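Local coordinates for aminotransferase (Neisseria meningitidis Z2491, PDB 3JTX), which probably transfers amino groups between amino acids and keto acids, using pyridoxal phosphate held on a lysine as in class I and II aminotransferases, at residues Y12-A20 with Q352-A360; I144-F154 with R361-Y372. One frame throughout, in Å; residues are numbered along the deposited sequence.

Contact 1: Y12-A20 with Q352-A360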
loop_
_atom_site.group_PDB
_atom_site.type_symbol
_atom_site.label_atom_id
_atom_site.label_comp_id
_atom_site.label_asym_id
_atom_site.label_seq_id
_atom_site.Cartn_x
_atom_site.Cartn_y
_atom_site.Cartn_z
ATOM N N TYR A 12 5.610 17.264 1.582
ATOM C CA TYR A 12 4.641 18.169 0.951
ATOM C C TYR A 12 5.149 19.622 0.900
ATOM O O TYR A 12 4.912 20.412 1.829
ATOM C CB TYR A 12 3.293 18.130 1.679
ATOM C CG TYR A 12 2.653 16.758 1.854
ATOM C CD1 TYR A 12 2.693 15.777 0.849
ATOM C CD2 TYR A 12 1.981 16.460 3.030
ATOM C CE1 TYR A 12 2.088 14.526 1.041
ATOM C CE2 TYR A 12 1.370 15.241 3.229
ATOM C CZ TYR A 12 1.412 14.282 2.249
ATOM O OH TYR A 12 0.781 13.087 2.521
ATOM N N PRO A 13 5.838 19.982 -0.200
ATOM C CA PRO A 13 6.354 21.344 -0.359
ATOM C C PRO A 13 5.287 22.422 -0.117
ATOM O O PRO A 13 5.590 23.415 0.551
ATOM C CB PRO A 13 6.823 21.381 -1.816
ATOM C CG PRO A 13 7.123 19.948 -2.166
ATOM C CD PRO A 13 6.158 19.122 -1.359
ATOM N N PHE A 14 4.055 22.201 -0.613
ATOM C CA PHE A 14 2.964 23.199 -0.504
ATOM C C PHE A 14 2.823 23.712 0.922
ATOM O O PHE A 14 2.490 24.886 1.129
ATOM C CB PHE A 14 1.609 22.660 -1.003
ATOM C CG PHE A 14 0.731 22.086 0.095
ATOM C CD1 PHE A 14 -0.045 22.925 0.901
ATOM C CD2 PHE A 14 0.700 20.710 0.339
ATOM C CE1 PHE A 14 -0.847 22.402 1.919
ATOM C CE2 PHE A 14 -0.099 20.177 1.359
ATOM C CZ PHE A 14 -0.874 21.026 2.149
ATOM N N ALA A 15 3.073 22.843 1.903
ATOM C CA ALA A 15 3.015 23.250 3.308
ATOM C C ALA A 15 4.079 24.282 3.668
ATOM O O ALA A 15 3.857 25.103 4.548
ATOM C CB ALA A 15 3.113 22.032 4.243
ATOM N N ARG A 16 5.219 24.257 2.993
ATOM C CA ARG A 16 6.337 25.160 3.340
ATOM C C ARG A 16 6.091 26.623 2.996
ATOM O O ARG A 16 6.786 27.513 3.495
ATOM C CB ARG A 16 7.626 24.708 2.675
ATOM C CG ARG A 16 8.169 23.428 3.263
ATOM C CD ARG A 16 9.640 23.318 2.967
ATOM N NE ARG A 16 9.892 22.759 1.640
ATOM C CZ ARG A 16 11.061 22.824 1.004
ATOM N NH1 ARG A 16 12.107 23.456 1.550
ATOM N NH2 ARG A 16 11.182 22.266 -0.193
ATOM N N LEU A 17 5.112 26.865 2.133
ATOM C CA LEU A 17 4.690 28.212 1.844
ATOM C C LEU A 17 4.289 28.929 3.150
ATOM O O LEU A 17 4.632 30.094 3.347
ATOM C CB LEU A 17 3.538 28.210 0.825
ATOM C CG LEU A 17 3.273 29.567 0.177
ATOM C CD1 LEU A 17 4.519 30.024 -0.574
ATOM C CD2 LEU A 17 2.029 29.535 -0.734
ATOM N N HIS A 18 3.614 28.209 4.052
ATOM C CA HIS A 18 3.072 28.801 5.271
ATOM C C HIS A 18 4.153 29.424 6.156
ATOM O O HIS A 18 4.051 30.597 6.489
ATOM C CB HIS A 18 2.245 27.784 6.074
ATOM C CG HIS A 18 1.540 28.389 7.246
ATOM N ND1 HIS A 18 0.456 29.230 7.108
ATOM C CD2 HIS A 18 1.787 28.309 8.576
ATOM C CE1 HIS A 18 0.060 29.634 8.301
ATOM N NE2 HIS A 18 0.851 29.091 9.208
ATOM N N GLU A 19 5.186 28.660 6.510
ATOM C CA GLU A 19 6.308 29.198 7.312
ATOM C C GLU A 19 6.896 30.435 6.636
ATOM O O GLU A 19 7.171 31.438 7.298
ATOM C CB GLU A 19 7.437 28.167 7.511
ATOM C CG GLU A 19 7.269 27.170 8.672
ATOM C CD GLU A 19 8.357 26.054 8.672
ATOM O OE1 GLU A 19 9.472 26.268 8.128
ATOM O OE2 GLU A 19 8.099 24.958 9.220
ATOM N N ALA A 20 7.071 30.359 5.319
ATOM C CA ALA A 20 7.674 31.444 4.539
ATOM C C ALA A 20 6.830 32.732 4.492
ATOM O O ALA A 20 7.368 33.812 4.240
ATOM C CB ALA A 20 7.973 30.967 3.129
ATOM N N GLN A 352 -1.841 32.366 -3.764
ATOM C CA GLN A 352 -0.839 31.404 -3.326
ATOM C C GLN A 352 -0.158 30.704 -4.532
ATOM O O GLN A 352 -0.793 29.927 -5.268
ATOM C CB GLN A 352 -1.489 30.358 -2.414
ATOM C CG GLN A 352 -2.155 30.922 -1.150
ATOM C CD GLN A 352 -3.004 29.878 -0.420
ATOM O OE1 GLN A 352 -4.064 29.480 -0.896
ATOM N NE2 GLN A 352 -2.528 29.431 0.728
ATOM N N VAL A 353 1.124 31.000 -4.728
ATOM C CA VAL A 353 1.968 30.268 -5.687
ATOM C C VAL A 353 3.152 29.657 -4.948
ATOM O O VAL A 353 3.471 30.074 -3.842
ATOM C CB VAL A 353 2.461 31.159 -6.859
ATOM C CG1 VAL A 353 1.268 31.788 -7.576
ATOM C CG2 VAL A 353 3.448 32.237 -6.386
ATOM N N LEU A 354 3.801 28.665 -5.552
ATOM C CA LEU A 354 4.877 27.919 -4.871
ATOM C C LEU A 354 6.271 28.387 -5.317
ATOM O O LEU A 354 6.627 28.216 -6.495
ATOM C CB LEU A 354 4.732 26.425 -5.158
ATOM C CG LEU A 354 5.540 25.493 -4.240
ATOM C CD1 LEU A 354 5.094 25.631 -2.781
ATOM C CD2 LEU A 354 5.421 24.047 -4.688
ATOM N N PRO A 355 7.071 28.973 -4.390
ATOM C CA PRO A 355 8.449 29.289 -4.725
ATOM C C PRO A 355 9.185 28.062 -5.270
ATOM O O PRO A 355 9.177 26.984 -4.651
ATOM C CB PRO A 355 9.032 29.748 -3.379
ATOM C CG PRO A 355 7.870 30.343 -2.689
ATOM C CD PRO A 355 6.742 29.427 -3.029
ATOM N N GLY A 356 9.783 28.209 -6.445
ATOM C CA GLY A 356 10.418 27.071 -7.121
ATOM C C GLY A 356 11.532 26.437 -6.315
ATOM O O GLY A 356 11.788 25.233 -6.429
ATOM N N ARG A 357 12.205 27.231 -5.492
ATOM C CA ARG A 357 13.291 26.712 -4.649
ATOM C C ARG A 357 12.804 25.586 -3.729
ATOM O O ARG A 357 13.582 24.703 -3.337
ATOM C CB ARG A 357 13.955 27.851 -3.852
ATOM C CG ARG A 357 13.111 28.409 -2.717
ATOM C CD ARG A 357 13.734 29.670 -2.134
ATOM N NE ARG A 357 13.799 30.731 -3.133
ATOM C CZ ARG A 357 14.438 31.885 -2.976
ATOM N NH1 ARG A 357 15.084 32.157 -1.846
ATOM N NH2 ARG A 357 14.417 32.787 -3.947
ATOM N N PHE A 358 11.509 25.579 -3.426
ATOM C CA PHE A 358 10.947 24.541 -2.563
ATOM C C PHE A 358 10.812 23.172 -3.222
ATOM O O PHE A 358 10.553 22.177 -2.523
ATOM C CB PHE A 358 9.585 24.987 -1.998
ATOM C CG PHE A 358 9.653 26.176 -1.042
ATOM C CD1 PHE A 358 10.845 26.587 -0.456
ATOM C CD2 PHE A 358 8.495 26.859 -0.709
ATOM C CE1 PHE A 358 10.874 27.675 0.436
ATOM C CE2 PHE A 358 8.519 27.950 0.180
ATOM C CZ PHE A 358 9.701 28.353 0.746
ATOM N N LEU A 359 10.956 23.114 -4.550
ATOM C CA LEU A 359 10.851 21.862 -5.313
ATOM C C LEU A 359 12.213 21.334 -5.766
ATOM O O LEU A 359 12.287 20.366 -6.543
ATOM C CB LEU A 359 9.963 22.076 -6.561
ATOM C CG LEU A 359 8.525 22.524 -6.293
ATOM C CD1 LEU A 359 7.771 22.792 -7.604
ATOM C CD2 LEU A 359 7.830 21.445 -5.485
ATOM N N ALA A 360 13.287 21.977 -5.300
ATOM C CA ALA A 360 14.620 21.686 -5.794
ATOM C C ALA A 360 15.654 21.623 -4.675
ATOM O O ALA A 360 15.460 22.177 -3.586
ATOM C CB ALA A 360 15.024 22.733 -6.808
HETATM O O HOH W 1 14.297 22.851 -0.764
#
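Phe358 lies between two layers: Arg16 CB sits 4.1 Å above one face of its ring, and Pro355 CB, from its own segment, covers the opposite face, both offset toward the rim. The ring edge is met in plane by the methyl of Ala20, with CB 3.9 Å from Phe358 CZ, one helical turn on from Arg16. The arginine chain crosses the phenylalanine obliquely and bends at chi3 (-84°), which brings the guanidinium over Phe358 CB with its plane 35° from that of the ring. Arg16 NH2 is also modelled very near the carbonyl O of Phe358, but the poor angle there makes any bond doubtful. Firmer evidence of a polar link is water 1, in the plane of the guanidinium at its edge, which accepts from Arg16 NH2 and donates to Ala360 O.

Deeper in, Leu17 holds CG anti to its backbone N (chi1 -164°), and both methyls reach the other segment. Its CD1 presses on Pro355 CD at 3.4 Å, tighter than usual for two carbons, while CD2 lies 4.0 Å from Gln352 CB. Both methyls border Val353 O, which is buried without a polar partner. Pro13 crosses Leu359 at about a right angle, CG to CD2 3.7 Å.

Helix 13-20 is thus laid over strand 354-355 and the 3-10 turn 356-359. Strand 354-355 edges an antiparallel sheet beside strand 372-376, helix 338-349 packs against Pro355, and helix 131-139 reaches Pro13 through Gln131.

Contact 2: I144-F154 with R361-Y372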
loop_
_atom_site.group_PDB
_atom_site.type_symbol
_atom_site.label_atom_id
_atom_site.label_comp_id
_atom_site.label_asym_id
_atom_site.label_seq_id
_atom_site.Cartn_x
_atom_site.Cartn_y
_atom_site.Cartn_z
ATOM N N ILE A 144 20.968 9.952 -3.344
ATOM C CA ILE A 144 20.255 10.644 -4.422
ATOM C C ILE A 144 21.157 11.672 -5.108
ATOM O O ILE A 144 21.864 12.437 -4.443
ATOM C CB ILE A 144 18.916 11.282 -3.964
ATOM C CG1 ILE A 144 18.168 11.833 -5.192
ATOM C CG2 ILE A 144 19.149 12.373 -2.894
ATOM C CD1 ILE A 144 16.666 11.800 -5.099
ATOM N N HIS A 145 21.152 11.647 -6.442
ATOM C CA HIS A 145 21.936 12.549 -7.248
ATOM C C HIS A 145 21.022 13.242 -8.240
ATOM O O HIS A 145 20.014 12.676 -8.653
ATOM C CB HIS A 145 23.068 11.794 -7.940
ATOM C CG HIS A 145 24.120 11.309 -6.992
ATOM N ND1 HIS A 145 25.303 11.985 -6.786
ATOM C CD2 HIS A 145 24.154 10.234 -6.171
ATOM C CE1 HIS A 145 26.031 11.336 -5.895
ATOM N NE2 HIS A 145 25.357 10.271 -5.505
ATOM N N PHE A 146 21.355 14.480 -8.592
ATOM C CA PHE A 146 20.433 15.362 -9.303
ATOM C C PHE A 146 20.949 15.802 -10.666
ATOM O O PHE A 146 22.067 16.293 -10.785
ATOM C CB PHE A 146 20.101 16.574 -8.414
ATOM C CG PHE A 146 19.301 16.212 -7.189
ATOM C CD1 PHE A 146 17.958 15.877 -7.298
ATOM C CD2 PHE A 146 19.887 16.202 -5.935
ATOM C CE1 PHE A 146 17.220 15.526 -6.176
ATOM C CE2 PHE A 146 19.159 15.851 -4.814
ATOM C CZ PHE A 146 17.818 15.528 -4.925
ATOM N N ALA A 147 20.132 15.578 -11.700
ATOM C CA ALA A 147 20.366 16.097 -13.043
ATOM C C ALA A 147 19.497 17.349 -13.215
ATOM O O ALA A 147 18.270 17.242 -13.326
ATOM C CB ALA A 147 20.020 15.054 -14.100
ATOM N N ASN A 148 20.130 18.523 -13.223
ATOM C CA ASN A 148 19.414 19.803 -13.276
ATOM C C ASN A 148 18.697 20.024 -14.592
ATOM O O ASN A 148 19.168 19.580 -15.648
ATOM C CB ASN A 148 20.352 20.989 -13.016
ATOM C CG ASN A 148 20.810 21.071 -11.580
ATOM O OD1 ASN A 148 20.289 20.396 -10.686
ATOM N ND2 ASN A 148 21.825 21.889 -11.351
ATOM N N CYS A 149 17.562 20.718 -14.507
ATOM C CA CYS A 149 16.681 20.975 -15.644
ATOM C C CYS A 149 16.553 22.483 -15.912
ATOM O O CYS A 149 15.593 23.119 -15.472
ATOM C CB CYS A 149 15.312 20.377 -15.344
ATOM S SG CYS A 149 15.380 18.605 -15.088
ATOM N N PRO A 150 17.549 23.070 -16.603
ATOM C CA PRO A 150 17.551 24.511 -16.870
ATOM C C PRO A 150 16.747 24.892 -18.100
ATOM O O PRO A 150 16.544 24.064 -18.987
ATOM C CB PRO A 150 19.038 24.804 -17.116
ATOM C CG PRO A 150 19.531 23.559 -17.786
ATOM C CD PRO A 150 18.807 22.435 -17.054
ATOM N N ALA A 151 16.318 26.153 -18.149
ATOM C CA ALA A 151 15.658 26.741 -19.317
ATOM C C ALA A 151 16.578 26.678 -20.536
ATOM O O ALA A 151 17.790 26.601 -20.375
ATOM C CB ALA A 151 15.284 28.206 -19.025
ATOM N N PRO A 152 16.013 26.707 -21.758
ATOM C CA PRO A 152 14.577 26.775 -22.107
ATOM C C PRO A 152 13.839 25.434 -22.267
ATOM O O PRO A 152 12.615 25.422 -22.255
ATOM C CB PRO A 152 14.584 27.507 -23.455
ATOM C CG PRO A 152 15.894 27.105 -24.085
ATOM C CD PRO A 152 16.875 26.935 -22.938
ATOM N N SER A 153 14.557 24.330 -22.444
ATOM C CA SER A 153 13.907 23.027 -22.639
ATOM C C SER A 153 13.397 22.426 -21.320
ATOM O O SER A 153 12.362 21.749 -21.299
ATOM C CB SER A 153 14.880 22.044 -23.288
ATOM O OG SER A 153 15.838 21.568 -22.341
ATOM N N PHE A 154 14.134 22.687 -20.240
ATOM C CA PHE A 154 13.964 22.029 -18.936
ATOM C C PHE A 154 14.160 20.500 -18.992
ATOM O O PHE A 154 13.711 19.791 -18.094
ATOM C CB PHE A 154 12.623 22.409 -18.274
ATOM C CG PHE A 154 12.419 23.885 -18.143
ATOM C CD1 PHE A 154 13.004 24.588 -17.107
ATOM C CD2 PHE A 154 11.670 24.577 -19.083
ATOM C CE1 PHE A 154 12.847 25.960 -16.999
ATOM C CE2 PHE A 154 11.498 25.954 -18.984
ATOM C CZ PHE A 154 12.083 26.644 -17.941
ATOM N N ARG A 361 16.748 20.923 -4.963
ATOM C CA ARG A 361 17.946 20.978 -4.149
ATOM C C ARG A 361 19.062 21.784 -4.826
ATOM O O ARG A 361 19.188 21.823 -6.039
ATOM C CB ARG A 361 18.460 19.574 -3.824
ATOM C CG ARG A 361 19.278 19.614 -2.551
ATOM C CD ARG A 361 19.886 18.355 -2.191
ATOM N NE ARG A 361 18.960 17.382 -1.615
ATOM C CZ ARG A 361 19.367 16.194 -1.187
ATOM N NH1 ARG A 361 20.658 15.878 -1.275
ATOM N NH2 ARG A 361 18.506 15.321 -0.686
ATOM N N ASP A 362 19.841 22.449 -3.987
ATOM C CA ASP A 362 21.052 23.152 -4.446
ATOM C C ASP A 362 22.171 22.201 -4.931
ATOM O O ASP A 362 22.404 21.124 -4.394
ATOM C CB ASP A 362 21.567 24.103 -3.359
ATOM C CG ASP A 362 21.768 25.516 -3.873
ATOM O OD1 ASP A 362 22.548 25.721 -4.835
ATOM O OD2 ASP A 362 21.128 26.425 -3.312
ATOM N N THR A 363 22.850 22.612 -6.009
ATOM C CA THR A 363 23.920 21.809 -6.602
ATOM C C THR A 363 25.142 22.664 -6.934
ATOM O O THR A 363 25.108 23.891 -6.796
ATOM C CB THR A 363 23.465 21.113 -7.918
ATOM O OG1 THR A 363 23.361 22.085 -8.981
ATOM C CG2 THR A 363 22.118 20.388 -7.720
ATOM N N GLU A 364 26.208 22.015 -7.404
ATOM C CA GLU A 364 27.381 22.733 -7.900
ATOM C C GLU A 364 27.013 23.715 -9.025
ATOM O O GLU A 364 27.801 24.600 -9.348
ATOM C CB GLU A 364 28.472 21.759 -8.371
ATOM N N GLN A 365 25.826 23.566 -9.619
ATOM C CA GLN A 365 25.346 24.526 -10.637
ATOM C C GLN A 365 24.163 25.391 -10.163
ATOM O O GLN A 365 23.391 25.900 -10.988
ATOM C CB GLN A 365 24.996 23.773 -11.932
ATOM C CG GLN A 365 26.183 22.993 -12.516
ATOM C CD GLN A 365 25.828 22.142 -13.732
ATOM O OE1 GLN A 365 24.708 21.617 -13.853
ATOM N NE2 GLN A 365 26.797 21.984 -14.633
ATOM N N GLY A 366 24.043 25.590 -8.847
ATOM C CA GLY A 366 22.946 26.376 -8.255
ATOM C C GLY A 366 21.642 25.594 -8.111
ATOM O O GLY A 366 21.563 24.438 -8.566
ATOM N N ASN A 367 20.645 26.216 -7.453
ATOM C CA ASN A 367 19.300 25.644 -7.241
ATOM C C ASN A 367 18.442 25.975 -8.462
ATOM O O ASN A 367 18.114 27.149 -8.679
ATOM C CB ASN A 367 18.670 26.200 -5.943
ATOM C CG ASN A 367 17.244 25.698 -5.695
ATOM O OD1 ASN A 367 16.417 25.665 -6.602
ATOM N ND2 ASN A 367 16.954 25.308 -4.455
ATOM N N PRO A 368 18.092 24.948 -9.275
ATOM C CA PRO A 368 17.389 25.211 -10.525
ATOM C C PRO A 368 15.879 25.513 -10.345
ATOM O O PRO A 368 15.176 25.699 -11.338
ATOM C CB PRO A 368 17.604 23.917 -11.313
ATOM C CG PRO A 368 17.664 22.867 -10.262
ATOM C CD PRO A 368 18.360 23.507 -9.098
ATOM N N GLY A 369 15.402 25.510 -9.096
ATOM C CA GLY A 369 14.085 26.029 -8.747
ATOM C C GLY A 369 14.058 27.526 -8.484
ATOM O O GLY A 369 13.026 28.169 -8.645
ATOM N N GLU A 370 15.192 28.101 -8.096
ATOM C CA GLU A 370 15.244 29.540 -7.813
ATOM C C GLU A 370 14.918 30.348 -9.058
ATOM O O GLU A 370 15.339 30.001 -10.164
ATOM C CB GLU A 370 16.621 29.964 -7.329
ATOM C CG GLU A 370 16.920 29.631 -5.897
ATOM C CD GLU A 370 18.251 30.221 -5.421
ATOM O OE1 GLU A 370 18.822 31.071 -6.136
ATOM O OE2 GLU A 370 18.715 29.820 -4.330
ATOM N N GLY A 371 14.160 31.428 -8.882
ATOM C CA GLY A 371 13.829 32.304 -10.003
ATOM C C GLY A 371 12.567 31.916 -10.750
ATOM O O GLY A 371 12.221 32.557 -11.746
ATOM N N TYR A 372 11.874 30.884 -10.260
ATOM C CA TYR A 372 10.607 30.409 -10.824
ATOM C C TYR A 372 9.596 30.203 -9.724
ATOM O O TYR A 372 9.981 29.937 -8.602
ATOM C CB TYR A 372 10.804 29.062 -11.526
ATOM C CG TYR A 372 11.585 29.187 -12.802
ATOM C CD1 TYR A 372 10.940 29.406 -14.014
ATOM C CD2 TYR A 372 12.972 29.110 -12.798
ATOM C CE1 TYR A 372 11.658 29.545 -15.194
ATOM C CE2 TYR A 372 13.703 29.240 -13.985
ATOM C CZ TYR A 372 13.036 29.467 -15.172
ATOM O OH TYR A 372 13.750 29.611 -16.346
HETATM O O HOH W 2 14.238 24.922 -13.839
#
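Arg361 lies across Phe146 on the face of strand 143-148 that carries Ile144, Phe146 and Asn148, and its contacts can be followed atom by atom. CB lies 3.9 Å from Phe146 CE2, over one face of the ring. CG stands anti to the backbone N and the chain stays extended to CD, which also meets CE2. The bend at chi3 (-76°) then turns NE and CZ past the same ring carbon, NE to CE2 being 3.6 Å. Phe146 CE2 consequently sits above one face of the guanidinium, toward its rim, and the two planes are 64° apart, too steep for a parallel stack. NH1 lies in the plane of the ring at its edge. NH2 ends 3.7 Å from Ile144 CG2 and makes a salt bridge with Glu134.

Further along, Asn148 ND2 donates to Thr363 OG1 at 2.8 Å, nearly straight (163°) and close to the amide plane. This hydroxyl has three bonds: it also accepts from Gln365 N, forming an ST turn, and donates to Gly366 O. They fix its rotation within the type I turn 363-366. Asn148 OD1 faces Pro368 CG and accepts from Asn127 ND2. Water 2 donates to both Cys149 O and Pro368 O.

At the far end, the edge of Phe154 points at the face of Tyr372 in an offset edge-to-face pair, centroids 5.7 Å apart, and Ala151 CB lies 3.4 Å from Tyr372 OH.

Strand 143-148 is an outermost strand of the seven-stranded mixed sheet within this chain, next to strand 122-127. The 361-372 loop covers the face of this strand that carries Ile144, Phe146 and Asn148, helix 131-139 supplies Glu134, and Trp330 of strand 328-332 stacks on Tyr372.

Overall arrangement
The centres of contacts 1 and 2 are about 16 Å apart, each about 17 Å from the centre of the chain. Along the chain their segments alternate: 12-20, 144-154, 352-360, 361-372. The last two are continuous, so one run of chain meets helix 13-20, the second helix of the chain, and then strand 143-148. That run links strands 354-355 and 372-376 of the antiparallel sheet, where Gly356 N and Tyr372 O, 2.8 Å apart, probably form a hydrogen bond. Helix 131-139 borders both contacts. Contact 1 ties helix 13-20 to the small sheet, and contact 2 ties the loop leaving that sheet to the large one, whose seven-stranded form is characteristic of fold-type I PLP enzymes.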